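Spectinomycin 9-adenylyltransferase (Enterococcus faecalis, PDB 6SXJ) confers resistance to spectinomycin by transferring AMP from ATP to the 9-hydroxyl of the antibiotic, releasing diphosphate. Local coordinates at residues F159-L173 / I185-T197. Sequence-based numbering, arbitrary orientation.
Sequences FSDVRRAIMDSSEEL and ILTLCRMILTMDT
Helix 159-173 packs against residues 185-196, the later part of helix 181-196. Their axes run nearly antiparallel, at 158° between N-to-C directions, and approach to 10.7 Å. Arg163 lies opposite Met195, Ile166 opposite Met191 and Ser170 opposite Leu188.

Met191 is a knob in a hole formed by Ile166, Ser169, Ser170 and Leu173. The chain runs straight out past CG, which carries the methyl deep between the side chains of the other helix. Met191 CE lies 3.4 Å from the backbone Ile166 O and also reaches Ser169 OG. Met191 SD rests 3.7 Å from Ser170 CB. The Ser170 OG sits between its backbone N and carbonyl carbon (chi1 67°), which turns it back onto its own helix, where it donates to Met167 O at 2.6 Å. Met167 O also accepts from Glu171 N, on the same face of its carbonyl plane.

Met195 is bent at chi2 and chi3, and its methyl lies against the aliphatic chain of Arg163. Its sulfur meets that of Met167, SD to SD 3.7 Å, where the two side chains lie roughly perpendicular. Ile166 and Thr194 meet tip to tip. Their methyls, Ile166 CD1 and Thr194 CG2, are tightly packed at 3.5 Å. Near the N-terminal end of helix 159-173, the edge of the Phe159 ring faces Thr194 O, 3.9 Å from CZ. At the other end, Leu173 forks over two residues: CD1 touches Thr187 CG2, and CD2 lies 3.7 Å from Leu188 CG.

Helix 130-139 packs on Val162, Ala165 and Ile166, while Leu252 of helix 241-253 touches Met167, Ser170 and Ile192. The contact is an antiparallel helical hairpin joined by the loop 174-180, part of the helical C-terminal domain of aminoglycoside adenylyltransferases.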
loop_
_atom_site.group_PDB
_atom_site.type_symbol
_atom_site.label_atom_id
_atom_site.label_comp_id
_atom_site.label_asym_id
_atom_site.label_seq_id
_atom_site.Cartn_x
_atom_site.Cartn_y
_atom_site.Cartn_z
ATOM N N PHE A 159 -3.404 18.073 -2.307
ATOM C CA PHE A 159 -3.281 17.440 -1.004
ATOM C C PHE A 159 -4.619 17.374 -0.280
ATOM O O PHE A 159 -4.800 16.519 0.594
ATOM C CB PHE A 159 -2.269 18.183 -0.148
ATOM C CG PHE A 159 -2.044 17.554 1.189
ATOM C CD1 PHE A 159 -2.679 18.047 2.310
ATOM C CD2 PHE A 159 -1.195 16.470 1.324
ATOM C CE1 PHE A 159 -2.470 17.474 3.546
ATOM C CE2 PHE A 159 -0.981 15.892 2.560
ATOM C CZ PHE A 159 -1.620 16.394 3.672
ATOM N N SER A 160 -5.557 18.258 -0.619
ATOM C CA SER A 160 -6.885 18.178 -0.026
ATOM C C SER A 160 -7.527 16.828 -0.323
ATOM O O SER A 160 -8.196 16.247 0.540
ATOM C CB SER A 160 -7.758 19.323 -0.544
ATOM O OG SER A 160 -8.181 19.093 -1.876
ATOM N N ASP A 161 -7.328 16.308 -1.538
ATOM C CA ASP A 161 -7.847 14.986 -1.865
ATOM C C ASP A 161 -7.137 13.903 -1.065
ATOM O O ASP A 161 -7.746 12.883 -0.726
ATOM C CB ASP A 161 -7.707 14.710 -3.360
ATOM C CG ASP A 161 -8.817 15.328 -4.171
ATOM O OD1 ASP A 161 -8.559 15.711 -5.329
ATOM O OD2 ASP A 161 -9.948 15.429 -3.657
ATOM N N VAL A 162 -5.857 14.105 -0.747
ATOM C CA VAL A 162 -5.154 13.160 0.113
ATOM C C VAL A 162 -5.766 13.172 1.506
ATOM O O VAL A 162 -5.917 12.133 2.159
ATOM C CB VAL A 162 -3.651 13.491 0.150
ATOM C CG1 VAL A 162 -2.985 12.691 1.243
ATOM C CG2 VAL A 162 -3.004 13.210 -1.218
ATOM N N ARG A 163 -6.145 14.345 1.976
ATOM C CA ARG A 163 -6.839 14.417 3.249
ATOM C C ARG A 163 -8.181 13.697 3.193
ATOM O O ARG A 163 -8.515 12.880 4.061
ATOM C CB ARG A 163 -7.026 15.880 3.614
ATOM C CG ARG A 163 -5.729 16.662 3.862
ATOM C CD ARG A 163 -5.982 17.802 4.878
ATOM N NE ARG A 163 -4.725 18.347 5.364
ATOM C CZ ARG A 163 -4.557 19.602 5.736
ATOM N NH1 ARG A 163 -5.581 20.437 5.670
ATOM N NH2 ARG A 163 -3.364 20.022 6.133
ATOM N N ARG A 164 -9.004 14.052 2.230
ATOM C CA ARG A 164 -10.232 13.307 2.077
ATOM C C ARG A 164 -9.978 11.815 2.038
ATOM O O ARG A 164 -10.836 11.037 2.463
ATOM C CB ARG A 164 -10.921 13.728 0.794
ATOM C CG ARG A 164 -12.312 13.121 0.578
ATOM C CD ARG A 164 -13.327 14.129 -0.037
ATOM N NE ARG A 164 -12.806 14.745 -1.247
ATOM C CZ ARG A 164 -13.234 14.450 -2.465
ATOM N NH1 ARG A 164 -14.205 13.563 -2.626
ATOM N NH2 ARG A 164 -12.689 15.039 -3.515
ATOM N N ALA A 165 -8.857 11.394 1.438
ATOM C CA ALA A 165 -8.535 9.975 1.335
ATOM C C ALA A 165 -8.272 9.369 2.709
ATOM O O ALA A 165 -8.840 8.328 3.063
ATOM C CB ALA A 165 -7.321 9.800 0.420
ATOM N N ILE A 166 -7.408 10.009 3.500
ATOM C CA ILE A 166 -7.051 9.454 4.803
ATOM C C ILE A 166 -8.275 9.364 5.708
ATOM O O ILE A 166 -8.489 8.353 6.390
ATOM C CB ILE A 166 -5.935 10.294 5.448
ATOM C CG1 ILE A 166 -4.590 9.998 4.782
ATOM C CG2 ILE A 166 -5.872 10.025 6.952
ATOM C CD1 ILE A 166 -3.467 10.900 5.233
ATOM N N MET A 167 -9.096 10.416 5.740
ATOM C CA MET A 167 -10.237 10.423 6.648
ATOM C C MET A 167 -11.246 9.345 6.277
ATOM O O MET A 167 -11.784 8.651 7.147
ATOM C CB MET A 167 -10.910 11.790 6.631
ATOM C CG MET A 167 -10.003 12.972 6.896
ATOM S SD MET A 167 -8.810 12.712 8.213
ATOM C CE MET A 167 -9.862 12.506 9.633
ATOM N N ASP A 168 -11.525 9.190 4.987
ATOM C CA ASP A 168 -12.499 8.185 4.580
ATOM C C ASP A 168 -12.011 6.777 4.923
ATOM O O ASP A 168 -12.803 5.920 5.330
ATOM C CB ASP A 168 -12.786 8.312 3.083
ATOM C CG ASP A 168 -13.736 9.450 2.753
ATOM O OD1 ASP A 168 -14.172 10.137 3.690
ATOM O OD2 ASP A 168 -14.045 9.656 1.555
ATOM N N SER A 169 -10.699 6.544 4.849
ATOM C CA SER A 169 -10.167 5.228 5.189
ATOM C C SER A 169 -10.219 4.977 6.690
ATOM O O SER A 169 -10.525 3.862 7.132
ATOM C CB SER A 169 -8.733 5.101 4.687
ATOM O OG SER A 169 -8.124 3.937 5.211
ATOM N N SER A 170 -9.930 6.005 7.491
ATOM C CA SER A 170 -10.036 5.853 8.938
ATOM C C SER A 170 -11.464 5.531 9.353
ATOM O O SER A 170 -11.681 4.780 10.312
ATOM C CB SER A 170 -9.569 7.128 9.639
ATOM O OG SER A 170 -10.467 8.196 9.376
ATOM N N GLU A 171 -12.449 6.087 8.644
ATOM C CA GLU A 171 -13.839 5.928 9.055
ATOM C C GLU A 171 -14.263 4.465 9.022
ATOM O O GLU A 171 -15.006 4.006 9.897
ATOM C CB GLU A 171 -14.748 6.772 8.162
ATOM C CG GLU A 171 -15.350 7.980 8.863
ATOM C CD GLU A 171 -15.736 9.087 7.900
ATOM O OE1 GLU A 171 -15.865 10.247 8.347
ATOM O OE2 GLU A 171 -15.915 8.799 6.696
ATOM N N GLU A 172 -13.811 3.719 8.013
ATOM C CA GLU A 172 -14.068 2.287 7.977
ATOM C C GLU A 172 -13.050 1.507 8.793
ATOM O O GLU A 172 -13.349 0.390 9.230
ATOM C CB GLU A 172 -14.079 1.797 6.528
ATOM C CG GLU A 172 -15.388 2.107 5.802
ATOM C CD GLU A 172 -15.445 1.501 4.421
ATOM O OE1 GLU A 172 -16.389 1.822 3.666
ATOM O OE2 GLU A 172 -14.534 0.716 4.086
ATOM N N LEU A 173 -11.863 2.077 9.011
ATOM C CA LEU A 173 -10.846 1.413 9.822
ATOM C C LEU A 173 -11.306 1.236 11.264
ATOM O O LEU A 173 -11.120 0.168 11.858
ATOM C CB LEU A 173 -9.558 2.227 9.781
ATOM C CG LEU A 173 -8.241 1.547 10.132
ATOM C CD1 LEU A 173 -7.133 2.099 9.255
ATOM C CD2 LEU A 173 -7.934 1.767 11.594
ATOM N N ILE A 185 -4.078 0.043 14.241
ATOM C CA ILE A 185 -3.447 0.991 15.156
ATOM C C ILE A 185 -2.343 1.759 14.443
ATOM O O ILE A 185 -2.297 2.994 14.473
ATOM C CB ILE A 185 -2.895 0.261 16.395
ATOM C CG1 ILE A 185 -4.024 -0.374 17.200
ATOM C CG2 ILE A 185 -2.107 1.225 17.263
ATOM C CD1 ILE A 185 -3.546 -1.131 18.422
ATOM N N LEU A 186 -1.421 1.041 13.807
ATOM C CA LEU A 186 -0.262 1.702 13.217
ATOM C C LEU A 186 -0.623 2.448 11.941
ATOM O O LEU A 186 -0.013 3.479 11.639
ATOM C CB LEU A 186 0.845 0.682 12.951
ATOM C CG LEU A 186 1.215 -0.169 14.168
ATOM C CD1 LEU A 186 1.837 -1.484 13.724
ATOM C CD2 LEU A 186 2.153 0.582 15.104
ATOM N N THR A 187 -1.611 1.962 11.191
ATOM C CA THR A 187 -2.130 2.747 10.078
ATOM C C THR A 187 -2.587 4.120 10.560
ATOM O O THR A 187 -2.192 5.153 10.005
ATOM C CB THR A 187 -3.281 2.002 9.399
ATOM O OG1 THR A 187 -2.927 0.625 9.212
ATOM C CG2 THR A 187 -3.599 2.636 8.044
ATOM N N LEU A 188 -3.415 4.149 11.608
ATOM C CA LEU A 188 -3.850 5.424 12.167
ATOM C C LEU A 188 -2.660 6.258 12.622
ATOM O O LEU A 188 -2.641 7.480 12.437
ATOM C CB LEU A 188 -4.805 5.184 13.333
ATOM C CG LEU A 188 -6.229 4.725 13.010
ATOM C CD1 LEU A 188 -6.911 4.265 14.285
ATOM C CD2 LEU A 188 -7.022 5.813 12.348
ATOM N N CYS A 189 -1.659 5.619 13.233
ATOM C CA CYS A 189 -0.450 6.347 13.614
ATOM C C CYS A 189 0.242 6.926 12.385
ATOM O O CYS A 189 0.603 8.109 12.357
ATOM C CB CYS A 189 0.496 5.427 14.382
ATOM S SG CYS A 189 -0.069 4.999 16.037
ATOM N N ARG A 190 0.448 6.097 11.359
ATOM C CA ARG A 190 0.912 6.607 10.074
ATOM C C ARG A 190 -0.008 7.721 9.580
ATOM O O ARG A 190 0.454 8.795 9.182
ATOM C CB ARG A 190 0.981 5.467 9.051
ATOM C CG ARG A 190 1.713 5.818 7.760
ATOM C CD ARG A 190 1.535 4.747 6.687
ATOM N NE ARG A 190 0.162 4.656 6.184
ATOM C CZ ARG A 190 -0.419 5.556 5.392
ATOM N NH1 ARG A 190 0.242 6.639 5.001
ATOM N NH2 ARG A 190 -1.671 5.370 4.990
ATOM N N MET A 191 -1.323 7.471 9.628
ATOM C CA MET A 191 -2.301 8.446 9.137
ATOM C C MET A 191 -2.120 9.801 9.796
ATOM O O MET A 191 -2.274 10.847 9.146
ATOM C CB MET A 191 -3.713 7.949 9.420
ATOM C CG MET A 191 -4.245 6.896 8.482
ATOM S SD MET A 191 -6.001 6.719 8.770
ATOM C CE MET A 191 -6.527 5.772 7.352
ATOM N N ILE A 192 -1.802 9.819 11.090
ATOM C CA ILE A 192 -1.721 11.066 11.838
ATOM C C ILE A 192 -0.491 11.860 11.415
ATOM O O ILE A 192 -0.561 13.066 11.153
ATOM C CB ILE A 192 -1.724 10.781 13.352
ATOM C CG1 ILE A 192 -3.143 10.426 13.812
ATOM C CG2 ILE A 192 -1.186 11.980 14.112
ATOM C CD1 ILE A 192 -3.191 9.738 15.150
ATOM N N LEU A 193 0.649 11.175 11.310
ATOM C CA LEU A 193 1.873 11.842 10.890
ATOM C C LEU A 193 1.690 12.552 9.560
ATOM O O LEU A 193 1.927 13.760 9.467
ATOM C CB LEU A 193 3.012 10.833 10.815
ATOM C CG LEU A 193 3.593 10.479 12.185
ATOM C CD1 LEU A 193 4.680 9.423 12.098
ATOM C CD2 LEU A 193 4.097 11.718 12.897
ATOM N N THR A 194 1.207 11.830 8.539
ATOM C CA THR A 194 1.155 12.400 7.203
ATOM C C THR A 194 0.175 13.566 7.125
ATOM O O THR A 194 0.423 14.501 6.360
ATOM C CB THR A 194 0.831 11.322 6.169
ATOM O OG1 THR A 194 0.506 11.982 4.947
ATOM C CG2 THR A 194 -0.298 10.450 6.609
ATOM N N MET A 195 -0.886 13.590 7.946
ATOM C CA MET A 195 -1.798 14.719 7.858
ATOM C C MET A 195 -1.242 15.969 8.503
ATOM O O MET A 195 -1.678 17.051 8.123
ATOM C CB MET A 195 -3.144 14.428 8.492
ATOM C CG MET A 195 -4.158 15.466 8.199
ATOM S SD MET A 195 -5.768 14.846 7.754
ATOM C CE MET A 195 -5.432 14.289 6.129
ATOM N N ASP A 196 -0.245 15.863 9.388
ATOM C CA ASP A 196 0.371 17.070 9.935
ATOM C C ASP A 196 1.597 17.427 9.108
ATOM O O ASP A 196 1.484 18.229 8.176
ATOM C CB ASP A 196 0.739 16.902 11.408
ATOM C CG ASP A 196 0.591 18.187 12.182
ATOM O OD1 ASP A 196 -0.182 18.215 13.150
ATOM O OD2 ASP A 196 1.232 19.186 11.816
ATOM N N THR A 197 2.748 16.813 9.417
ATOM C CA THR A 197 4.007 17.171 8.772
ATOM C C THR A 197 3.839 17.222 7.259
ATOM O O THR A 197 4.010 18.274 6.636
ATOM C CB THR A 197 5.094 16.165 9.160
ATOM O OG1 THR A 197 4.869 14.942 8.450
ATOM C CG2 THR A 197 5.090 15.899 10.661
#